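Local structure of UTP-glucose-1-phosphate uridylyltransferase 2 (Trypanosoma brucei, 3GUE) at residues I158-N163 and S201-Y206; D193-L198 and G322-P327; E466-G471 and E479-E484. The protein probably catalyses the reaction of UTP with alpha-D-glucose 1-phosphate to give UDP-glucose and diphosphate. All coordinates share one frame; numbering follows the deposited sequence.

In the fold
Following the chain from the N terminus, contact 1 opens at edge strand 159-161 and closes at helix 203-209, with 37 residues between its two segments. Before it closes, contact 2 opens on the preceding helix 194-201, so the two loops cross; contact 2, with 123 residues between its segments, closes at the connection between helix 310-319 and strand 329-334. The two have centres about 13 Å apart and touch through Leu204 N and Leu198 O. Together they tie the edge of the seven-stranded sheet to two successive helices and then to the approach to the four-stranded antiparallel sheet. Contact 3 follows in series, a short closure within the C-terminal beta domain, its centre about 51 and 50 Å from those of contacts 1 and 2.

Contact 1. Residues I158-N163 and S201-Y206; sequences IELMQN and SGKLDY. With UPG (uridine-5'-diphosphate-glucose), chain C.
Leu160 and Lys203 lie alongside one another, their side chains running opposite ways, where the edge strand of the central mixed sheet of this GT-A-type catalytic domain meets the start of helix 203-209. The tight part is small and mostly apolar. Leu160 CG stands anti to the backbone N (chi1 -172°), which carries CD1 across to Lys203 CG at 3.8 Å and to Ser201 OG at 3.9 Å. That hydroxyl accepts from Lys203 N in an ST turn and is also bonded to Val197 O, while Leu160 packs further on Val197 and Leu198 of the preceding helix.

Beyond the leucine the contact loosens. No direct hydrogen bond joins the segments; the lysine chain, bent at chi2 and chi4, leads NZ to a water that accepts from it at 2.9 Å and donates to Glu159 O at 2.7 Å, and NZ also reaches Ser156 O.

Past the strand, Gln162 reads the uracil of UDP-glucose. Asp193 OD2 takes a hydrogen bond from NE2, which probably sets which way the amide is turned; NE2 makes a weak bond to UPG O4, and OE1 accepts from UPG N3 at 2.7 Å, with an N-H...O angle of 150°.

Contact 2. Residues D193-L198 and G322-P327; sequences DVYTVL and GVLRLP
Tyr195 leans from helix 194-201 onto two leucines, Leu324 and Leu326, each of which meets it with its CD1 methyl. The tyrosine CG lies anti to its own carbonyl carbon and beside the backbone N (chi1 -54°), a setting that brings both CB and the near side of the ring up to the facing loop. Leu324 CD1 fits against the root of the side chain, 3.5 Å from Tyr195 CB and 3.7 Å from Tyr195 CG, and meets the ring obliquely. Leu326 CD1 instead comes to the ring edge, near its plane, 4.1 Å from Tyr195 CD2. One face of the ring is covered from within the helix by Val194 CG1, 3.8 Å above the plane and over its centre.

The two leucines have nearly the same shape: CG beside the backbone N, at chi1 -65° in Leu324 and -71° in Leu326, and CD1 extended away from CA. Each crosses the tyrosine at about a right angle. Arg325 between them is the centre of an inverse gamma turn, with a weak bond from Leu326 N to Leu324 O.

This loop links helix 310-319 to strand 329-334 of the antiparallel four-stranded sheet, within the GT-A-type domain. Helix 310-319 adds to the apolar cluster, with Leu313 against Tyr195, and Met316 and Met317 against Leu324. The far end of the tyrosine is held by a hydrogen bond between its OH and Met352 O.

Away from the ring the contact turns polar. Thr196 directs OG1 to a water that donates to it at 2.9 Å and also lies against Gly322 O, at a separation short enough to leave the geometry of that second leg doubtful. A bound dithiol, probably from the crystallisation liquor, lies about 3 Å from the Thr196 side chain.

Contact 3. Residues E466-G471 and E479-E484; sequences EPLIIG and EVVVVE
Leu468 packs against Val481 and Val483 inside what fits the left-handed parallel beta-helix that closes the C terminus of eukaryotic UDP-glucose pyrophosphorylases. No hydrogen bond joins the two segments, and even the nearest CA atoms, those of Leu468 and Val483, are 7.6 Å apart; the side chains alone bridge the gap.

The second segment enters at Glu479, whose OE2 forms a salt bridge with Arg474 NH2, just before strand 475-477. Val480 follows, touching Val459 on the adjacent strand. Val481 points its side chain toward the leucine, but the approach is loose, with Val481 CG1 4.4 Å from Leu468 CD2. Val482 turns away, as the alternation of an extended strand requires, and rests on Leu463. Val483 faces inward again and makes the close contact. Its CG2 lies beside the backbone N and sits closest to Leu468 CD1, at 3.6 Å, with Leu468 CD2 farther off at 4.2 Å. With CG anti to the backbone N (chi1 174°), Leu468 reaches across to the valines. The chain ends one residue later, at Glu484.

Strand 480-483 is the outermost strand of a parallel sheet, running alongside 458-462, whereas 468-470 pairs in parallel with 446-448; Leu468, which also touches Val446, Ile460 and Asn462, thus lies between the two sheets.

Contact 1. Residues I158-N163 and S201-Y206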
loop_
_atom_site.group_PDB
_atom_site.type_symbol
_atom_site.label_atom_id
_atom_site.label_comp_id
_atom_site.label_asym_id
_atom_site.label_seq_id
_atom_site.Cartn_x
_atom_site.Cartn_y
_atom_site.Cartn_z
ATOM N N ILE A 158 16.193 3.638 -12.077
ATOM C CA ILE A 158 15.070 3.892 -11.186
ATOM C C ILE A 158 13.901 2.919 -11.395
ATOM O O ILE A 158 13.399 2.334 -10.437
ATOM C CB ILE A 158 14.572 5.377 -11.324
ATOM C CG1 ILE A 158 15.714 6.384 -11.049
ATOM C CG2 ILE A 158 13.320 5.642 -10.508
ATOM C CD1 ILE A 158 15.863 6.814 -9.585
ATOM N N GLU A 159 13.486 2.712 -12.644
ATOM C CA GLU A 159 12.278 1.948 -12.863
ATOM C C GLU A 159 12.470 0.459 -12.657
ATOM O O GLU A 159 13.462 -0.116 -13.126
ATOM C CB GLU A 159 11.671 2.196 -14.250
ATOM C CG GLU A 159 10.242 1.653 -14.340
ATOM C CD GLU A 159 9.515 2.112 -15.603
ATOM O OE1 GLU A 159 10.016 1.864 -16.700
ATOM O OE2 GLU A 159 8.425 2.696 -15.474
ATOM N N LEU A 160 11.494 -0.138 -11.976
ATOM C CA LEU A 160 11.318 -1.590 -11.928
ATOM C C LEU A 160 9.919 -1.839 -12.457
ATOM O O LEU A 160 8.930 -1.573 -11.771
ATOM C CB LEU A 160 11.485 -2.129 -10.496
ATOM C CG LEU A 160 11.506 -3.657 -10.303
ATOM C CD1 LEU A 160 12.832 -4.322 -10.721
ATOM C CD2 LEU A 160 11.178 -3.997 -8.895
ATOM N N MET A 161 9.827 -2.316 -13.693
ATOM C CA MET A 161 8.535 -2.550 -14.310
ATOM C C MET A 161 8.009 -3.913 -13.882
ATOM O O MET A 161 8.645 -4.936 -14.094
ATOM C CB MET A 161 8.603 -2.455 -15.857
ATOM C CG MET A 161 7.207 -2.541 -16.515
ATOM S SD MET A 161 6.249 -1.010 -16.330
ATOM C CE MET A 161 7.162 0.089 -17.371
ATOM N N GLN A 162 6.851 -3.909 -13.247
ATOM C CA GLN A 162 6.248 -5.143 -12.835
ATOM C C GLN A 162 5.453 -5.739 -14.000
ATOM O O GLN A 162 5.425 -5.201 -15.113
ATOM C CB GLN A 162 5.401 -4.951 -11.565
ATOM C CG GLN A 162 4.082 -4.185 -11.736
ATOM C CD GLN A 162 3.272 -4.210 -10.447
ATOM O OE1 GLN A 162 2.999 -3.171 -9.850
ATOM N NE2 GLN A 162 2.947 -5.401 -9.984
ATOM N N ASN A 163 4.857 -6.885 -13.742
ATOM C CA ASN A 163 4.060 -7.593 -14.707
ATOM C C ASN A 163 2.625 -7.077 -14.726
ATOM O O ASN A 163 2.248 -6.201 -13.940
ATOM C CB ASN A 163 4.069 -9.076 -14.344
ATOM C CG ASN A 163 5.479 -9.642 -14.242
ATOM O OD1 ASN A 163 5.846 -10.261 -13.235
ATOM N ND2 ASN A 163 6.272 -9.437 -15.284
ATOM N N SER A 201 13.817 -9.930 -13.821
ATOM C CA SER A 201 14.344 -8.770 -14.585
ATOM C C SER A 201 15.869 -8.723 -14.674
ATOM O O SER A 201 16.426 -8.049 -15.550
ATOM C CB SER A 201 13.894 -7.455 -13.967
ATOM O OG SER A 201 14.348 -7.389 -12.625
ATOM N N GLY A 202 16.538 -9.373 -13.720
ATOM C CA GLY A 202 17.998 -9.313 -13.634
ATOM C C GLY A 202 18.439 -8.168 -12.736
ATOM O O GLY A 202 19.627 -7.945 -12.562
ATOM N N LYS A 203 17.479 -7.436 -12.172
ATOM C CA LYS A 203 17.802 -6.371 -11.213
ATOM C C LYS A 203 18.404 -6.980 -9.931
ATOM O O LYS A 203 19.376 -6.456 -9.424
ATOM C CB LYS A 203 16.587 -5.471 -10.863
ATOM C CG LYS A 203 16.442 -4.210 -11.737
ATOM C CD LYS A 203 17.555 -3.181 -11.435
ATOM C CE LYS A 203 17.188 -1.779 -11.922
ATOM N NZ LYS A 203 17.666 -1.536 -13.278
ATOM N N LEU A 204 17.842 -8.092 -9.455
ATOM C CA LEU A 204 18.350 -8.747 -8.244
ATOM C C LEU A 204 19.828 -9.170 -8.392
ATOM O O LEU A 204 20.650 -8.809 -7.560
ATOM C CB LEU A 204 17.492 -9.940 -7.824
ATOM C CG LEU A 204 17.969 -10.599 -6.509
ATOM C CD1 LEU A 204 17.937 -9.617 -5.327
ATOM C CD2 LEU A 204 17.191 -11.849 -6.209
ATOM N N ASP A 205 20.144 -9.928 -9.431
ATOM C CA ASP A 205 21.537 -10.261 -9.773
ATOM C C ASP A 205 22.442 -9.053 -9.967
ATOM O O ASP A 205 23.614 -9.083 -9.569
ATOM C CB ASP A 205 21.584 -11.089 -11.050
ATOM C CG ASP A 205 21.061 -12.490 -10.854
ATOM O OD1 ASP A 205 21.302 -13.062 -9.769
ATOM O OD2 ASP A 205 20.419 -13.018 -11.793
ATOM N N TYR A 206 21.914 -8.015 -10.616
ATOM C CA TYR A 206 22.652 -6.770 -10.787
ATOM C C TYR A 206 23.014 -6.108 -9.444
ATOM O O TYR A 206 24.186 -5.812 -9.205
ATOM C CB TYR A 206 21.931 -5.779 -11.722
ATOM C CG TYR A 206 22.693 -4.476 -11.844
ATOM C CD1 TYR A 206 23.883 -4.412 -12.581
ATOM C CD2 TYR A 206 22.265 -3.326 -11.180
ATOM C CE1 TYR A 206 24.606 -3.225 -12.675
ATOM C CE2 TYR A 206 22.980 -2.132 -11.275
ATOM C CZ TYR A 206 24.147 -2.085 -12.010
ATOM O OH TYR A 206 24.872 -0.902 -12.106
HETATM N N1 UPG C . 1.018 -1.564 -5.731
HETATM C C2 UPG C . 1.948 -1.991 -6.700
HETATM N N3 UPG C . 1.576 -3.045 -7.516
HETATM C C4 UPG C . 0.361 -3.681 -7.418
HETATM C C5 UPG C . -0.561 -3.277 -6.444
HETATM C C6 UPG C . -0.244 -2.223 -5.593
HETATM O O2 UPG C . 3.058 -1.471 -6.891
HETATM O O4 UPG C . 0.131 -4.603 -8.212
HETATM C C1C UPG C . 1.371 -0.429 -4.818
HETATM C C2C UPG C . 0.385 0.720 -4.595
HETATM O O2C UPG C . 0.467 1.679 -5.658
HETATM C C3C UPG C . 0.945 1.298 -3.297
HETATM C C4C UPG C . 1.353 0.048 -2.533
HETATM O O4C UPG C . 1.530 -1.011 -3.512
HETATM O O3C UPG C . 2.126 2.043 -3.593
HETATM C C5C UPG C . 0.237 -0.412 -1.539
HETATM O O5C UPG C . -0.928 -0.874 -2.167
HETATM P PA UPG C . -2.388 -0.504 -1.587
HETATM O O1A UPG C . -2.340 0.964 -1.338
HETATM O O2A UPG C . -3.463 -1.062 -2.416
HETATM O O3A UPG C . -2.360 -1.248 -0.120
HETATM P PB UPG C . -2.831 -2.767 0.228
HETATM O O1B UPG C . -2.140 -3.682 -0.695
HETATM O O2B UPG C . -4.317 -2.849 0.382
HETATM O O3B UPG C . -2.265 -2.854 1.728
HETATM C "C1'" UPG C . -0.807 -2.802 1.942
HETATM C "C2'" UPG C . -0.367 -4.086 2.632
HETATM C "C3'" UPG C . -1.154 -4.202 3.932
HETATM C "C4'" UPG C . -0.833 -2.988 4.819
HETATM C "C5'" UPG C . -1.166 -1.673 4.071
HETATM C "C6'" UPG C . -0.571 -0.490 4.789
HETATM O "O2'" UPG C . -0.629 -5.238 1.810
HETATM O "O3'" UPG C . -0.844 -5.438 4.552
HETATM O "O4'" UPG C . -1.562 -3.050 6.035
HETATM O "O5'" UPG C . -0.582 -1.623 2.740
HETATM O "O6'" UPG C . -1.193 0.708 4.317
HETATM O O HOH W 1 15.853 0.527 -14.138
#

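Contact 2. Residues D193-L198 and G322-P327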
loop_
_atom_site.group_PDB
_atom_site.type_symbol
_atom_site.label_atom_id
_atom_site.label_comp_id
_atom_site.label_asym_id
_atom_site.label_seq_id
_atom_site.Cartn_x
_atom_site.Cartn_y
_atom_site.Cartn_z
ATOM N N ASP A 193 4.192 -9.135 -6.346
ATOM C CA ASP A 193 4.831 -9.324 -7.654
ATOM C C ASP A 193 6.302 -8.916 -7.604
ATOM O O ASP A 193 7.105 -9.376 -8.397
ATOM C CB ASP A 193 4.082 -8.482 -8.705
ATOM C CG ASP A 193 4.367 -8.884 -10.157
ATOM O OD1 ASP A 193 4.592 -10.075 -10.463
ATOM O OD2 ASP A 193 4.293 -7.993 -11.032
ATOM N N VAL A 194 6.652 -8.057 -6.650
ATOM C CA VAL A 194 8.023 -7.548 -6.531
ATOM C C VAL A 194 9.160 -8.590 -6.561
ATOM O O VAL A 194 10.209 -8.355 -7.156
ATOM C CB VAL A 194 8.172 -6.619 -5.285
ATOM C CG1 VAL A 194 8.014 -7.418 -3.956
ATOM C CG2 VAL A 194 9.506 -5.870 -5.357
ATOM N N TYR A 195 8.942 -9.747 -5.939
ATOM C CA TYR A 195 10.017 -10.719 -5.769
ATOM C C TYR A 195 10.386 -11.353 -7.120
ATOM O O TYR A 195 11.563 -11.345 -7.516
ATOM C CB TYR A 195 9.666 -11.770 -4.703
ATOM C CG TYR A 195 9.266 -11.197 -3.343
ATOM C CD1 TYR A 195 10.189 -10.497 -2.532
ATOM C CD2 TYR A 195 7.963 -11.350 -2.865
ATOM C CE1 TYR A 195 9.809 -9.969 -1.282
ATOM C CE2 TYR A 195 7.584 -10.839 -1.618
ATOM C CZ TYR A 195 8.509 -10.142 -0.831
ATOM O OH TYR A 195 8.115 -9.649 0.409
ATOM N N THR A 196 9.381 -11.850 -7.828
ATOM C CA THR A 196 9.549 -12.387 -9.203
ATOM C C THR A 196 10.039 -11.349 -10.219
ATOM O O THR A 196 10.898 -11.644 -11.049
ATOM C CB THR A 196 8.270 -13.105 -9.706
ATOM O OG1 THR A 196 8.522 -13.746 -10.971
ATOM C CG2 THR A 196 7.115 -12.153 -9.847
ATOM N N VAL A 197 9.553 -10.125 -10.104
ATOM C CA VAL A 197 10.027 -9.035 -10.961
ATOM C C VAL A 197 11.514 -8.742 -10.737
ATOM O O VAL A 197 12.282 -8.636 -11.717
ATOM C CB VAL A 197 9.181 -7.777 -10.773
ATOM C CG1 VAL A 197 9.835 -6.582 -11.465
ATOM C CG2 VAL A 197 7.743 -8.030 -11.298
ATOM N N LEU A 198 11.911 -8.612 -9.469
ATOM C CA LEU A 198 13.327 -8.448 -9.103
ATOM C C LEU A 198 14.198 -9.590 -9.657
ATOM O O LEU A 198 15.294 -9.353 -10.177
ATOM C CB LEU A 198 13.497 -8.318 -7.572
ATOM C CG LEU A 198 13.301 -6.941 -6.933
ATOM C CD1 LEU A 198 13.454 -7.032 -5.379
ATOM C CD2 LEU A 198 14.232 -5.895 -7.545
ATOM N N GLY A 322 12.219 -19.895 -9.311
ATOM C CA GLY A 322 11.526 -18.637 -9.597
ATOM C C GLY A 322 10.065 -18.534 -9.172
ATOM O O GLY A 322 9.400 -17.554 -9.513
ATOM N N VAL A 323 9.564 -19.523 -8.421
ATOM C CA VAL A 323 8.132 -19.592 -8.063
ATOM C C VAL A 323 7.874 -19.598 -6.537
ATOM O O VAL A 323 7.838 -20.666 -5.907
ATOM C CB VAL A 323 7.412 -20.798 -8.815
ATOM C CG1 VAL A 323 5.922 -20.881 -8.476
ATOM C CG2 VAL A 323 7.576 -20.656 -10.310
ATOM N N LEU A 324 7.711 -18.402 -5.948
ATOM C CA LEU A 324 7.306 -18.288 -4.538
ATOM C C LEU A 324 5.840 -18.701 -4.345
ATOM O O LEU A 324 4.982 -18.359 -5.160
ATOM C CB LEU A 324 7.478 -16.856 -4.001
ATOM C CG LEU A 324 8.894 -16.294 -3.911
ATOM C CD1 LEU A 324 8.883 -14.874 -3.367
ATOM C CD2 LEU A 324 9.837 -17.191 -3.087
ATOM N N ARG A 325 5.574 -19.410 -3.247
ATOM C CA ARG A 325 4.231 -19.894 -2.932
ATOM C C ARG A 325 3.442 -18.843 -2.162
ATOM O O ARG A 325 2.904 -19.154 -1.102
ATOM C CB ARG A 325 4.298 -21.178 -2.074
ATOM C CG ARG A 325 5.190 -22.280 -2.599
ATOM C CD ARG A 325 5.200 -23.517 -1.677
ATOM N NE ARG A 325 6.328 -23.533 -0.736
ATOM C CZ ARG A 325 6.296 -23.036 0.503
ATOM N NH1 ARG A 325 5.197 -22.469 0.976
ATOM N NH2 ARG A 325 7.374 -23.102 1.275
ATOM N N LEU A 326 3.392 -17.601 -2.655
ATOM C CA LEU A 326 2.573 -16.578 -2.010
ATOM C C LEU A 326 1.092 -16.931 -2.163
ATOM O O LEU A 326 0.681 -17.415 -3.214
ATOM C CB LEU A 326 2.856 -15.191 -2.609
ATOM C CG LEU A 326 4.198 -14.502 -2.309
ATOM C CD1 LEU A 326 4.315 -13.233 -3.131
ATOM C CD2 LEU A 326 4.332 -14.139 -0.844
ATOM N N PRO A 327 0.285 -16.702 -1.116
ATOM C CA PRO A 327 -1.155 -17.008 -1.241
ATOM C C PRO A 327 -1.892 -16.080 -2.208
ATOM O O PRO A 327 -1.755 -14.834 -2.142
ATOM C CB PRO A 327 -1.686 -16.851 0.187
ATOM C CG PRO A 327 -0.712 -16.001 0.878
ATOM C CD PRO A 327 0.626 -16.158 0.205
HETATM O O HOH W 2 10.617 -15.693 -10.728
#

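Contact 3. Residues E466-G471 and E479-E484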
loop_
_atom_site.group_PDB
_atom_site.type_symbol
_atom_site.label_atom_id
_atom_site.label_comp_id
_atom_site.label_asym_id
_atom_site.label_seq_id
_atom_site.Cartn_x
_atom_site.Cartn_y
_atom_site.Cartn_z
ATOM N N GLU A 466 -29.839 19.804 -1.438
ATOM C CA GLU A 466 -28.855 20.887 -1.586
ATOM C C GLU A 466 -27.603 20.616 -0.728
ATOM O O GLU A 466 -27.716 20.208 0.441
ATOM C CB GLU A 466 -29.479 22.272 -1.296
ATOM C CG GLU A 466 -29.935 22.522 0.153
ATOM C CD GLU A 466 -30.744 23.809 0.313
ATOM O OE1 GLU A 466 -31.983 23.721 0.465
ATOM O OE2 GLU A 466 -30.149 24.908 0.275
ATOM N N PRO A 467 -26.392 20.783 -1.306
ATOM C CA PRO A 467 -25.236 20.638 -0.424
ATOM C C PRO A 467 -25.306 21.506 0.830
ATOM O O PRO A 467 -25.721 22.660 0.776
ATOM C CB PRO A 467 -24.062 21.074 -1.307
ATOM C CG PRO A 467 -24.499 20.710 -2.672
ATOM C CD PRO A 467 -25.976 21.049 -2.699
ATOM N N LEU A 468 -24.920 20.914 1.951
ATOM C CA LEU A 468 -24.710 21.625 3.204
ATOM C C LEU A 468 -23.341 22.321 3.203
ATOM O O LEU A 468 -22.280 21.665 3.200
ATOM C CB LEU A 468 -24.815 20.636 4.375
ATOM C CG LEU A 468 -24.505 21.022 5.827
ATOM C CD1 LEU A 468 -25.393 22.184 6.277
ATOM C CD2 LEU A 468 -24.723 19.821 6.725
ATOM N N ILE A 469 -23.359 23.648 3.197
ATOM C CA ILE A 469 -22.099 24.385 3.229
ATOM C C ILE A 469 -21.747 24.652 4.677
ATOM O O ILE A 469 -22.593 25.090 5.463
ATOM C CB ILE A 469 -22.121 25.701 2.399
ATOM C CG1 ILE A 469 -22.325 25.401 0.917
ATOM C CG2 ILE A 469 -20.803 26.467 2.553
ATOM C CD1 ILE A 469 -22.985 26.494 0.210
ATOM N N ILE A 470 -20.509 24.342 5.037
ATOM C CA ILE A 470 -20.020 24.695 6.361
ATOM C C ILE A 470 -19.278 26.036 6.258
ATOM O O ILE A 470 -18.175 26.113 5.709
ATOM C CB ILE A 470 -19.152 23.556 7.025
ATOM C CG1 ILE A 470 -19.867 22.188 6.980
ATOM C CG2 ILE A 470 -18.751 23.947 8.455
ATOM C CD1 ILE A 470 -21.268 22.132 7.683
ATOM N N GLY A 471 -19.906 27.083 6.776
ATOM C CA GLY A 471 -19.377 28.452 6.694
ATOM C C GLY A 471 -17.903 28.569 7.051
ATOM O O GLY A 471 -17.393 27.845 7.914
ATOM N N GLU A 479 -19.385 18.453 18.230
ATOM C CA GLU A 479 -20.742 18.804 17.820
ATOM C C GLU A 479 -21.292 17.799 16.815
ATOM O O GLU A 479 -20.548 17.230 16.020
ATOM C CB GLU A 479 -20.721 20.210 17.215
ATOM C CG GLU A 479 -22.022 20.743 16.635
ATOM C CD GLU A 479 -21.930 22.236 16.279
ATOM O OE1 GLU A 479 -20.808 22.782 16.261
ATOM O OE2 GLU A 479 -22.983 22.866 16.035
ATOM N N VAL A 480 -22.602 17.597 16.868
ATOM C CA VAL A 480 -23.321 16.795 15.905
ATOM C C VAL A 480 -24.201 17.769 15.126
ATOM O O VAL A 480 -25.039 18.467 15.721
ATOM C CB VAL A 480 -24.171 15.694 16.614
ATOM C CG1 VAL A 480 -25.232 15.117 15.682
ATOM C CG2 VAL A 480 -23.276 14.587 17.155
ATOM N N VAL A 481 -24.003 17.802 13.808
ATOM C CA VAL A 481 -24.751 18.674 12.894
ATOM C C VAL A 481 -25.675 17.821 12.025
ATOM O O VAL A 481 -25.233 16.919 11.324
ATOM C CB VAL A 481 -23.791 19.569 12.034
ATOM C CG1 VAL A 481 -24.554 20.479 11.055
ATOM C CG2 VAL A 481 -22.897 20.407 12.946
ATOM N N VAL A 482 -26.975 18.081 12.131
ATOM C CA VAL A 482 -27.946 17.390 11.295
ATOM C C VAL A 482 -28.865 18.379 10.578
ATOM O O VAL A 482 -29.631 19.116 11.200
ATOM C CB VAL A 482 -28.794 16.342 12.064
ATOM C CG1 VAL A 482 -29.502 15.396 11.061
ATOM C CG2 VAL A 482 -27.950 15.532 13.104
ATOM N N VAL A 483 -28.778 18.386 9.253
ATOM C CA VAL A 483 -29.654 19.230 8.451
ATOM C C VAL A 483 -30.689 18.409 7.684
ATOM O O VAL A 483 -30.364 17.488 6.935
ATOM C CB VAL A 483 -28.861 20.146 7.508
ATOM C CG1 VAL A 483 -29.758 20.648 6.389
ATOM C CG2 VAL A 483 -28.279 21.316 8.282
ATOM N N GLU A 484 -31.948 18.769 7.898
ATOM C CA GLU A 484 -33.078 18.054 7.340
ATOM C C GLU A 484 -34.091 19.042 6.787
ATOM O O GLU A 484 -34.934 18.678 5.980
ATOM C CB GLU A 484 -33.716 17.192 8.426
ATOM C CG GLU A 484 -34.000 17.959 9.716
ATOM C CD GLU A 484 -33.548 17.216 10.963
ATOM O OE1 GLU A 484 -33.984 16.059 11.169
ATOM O OE2 GLU A 484 -32.765 17.807 11.746
#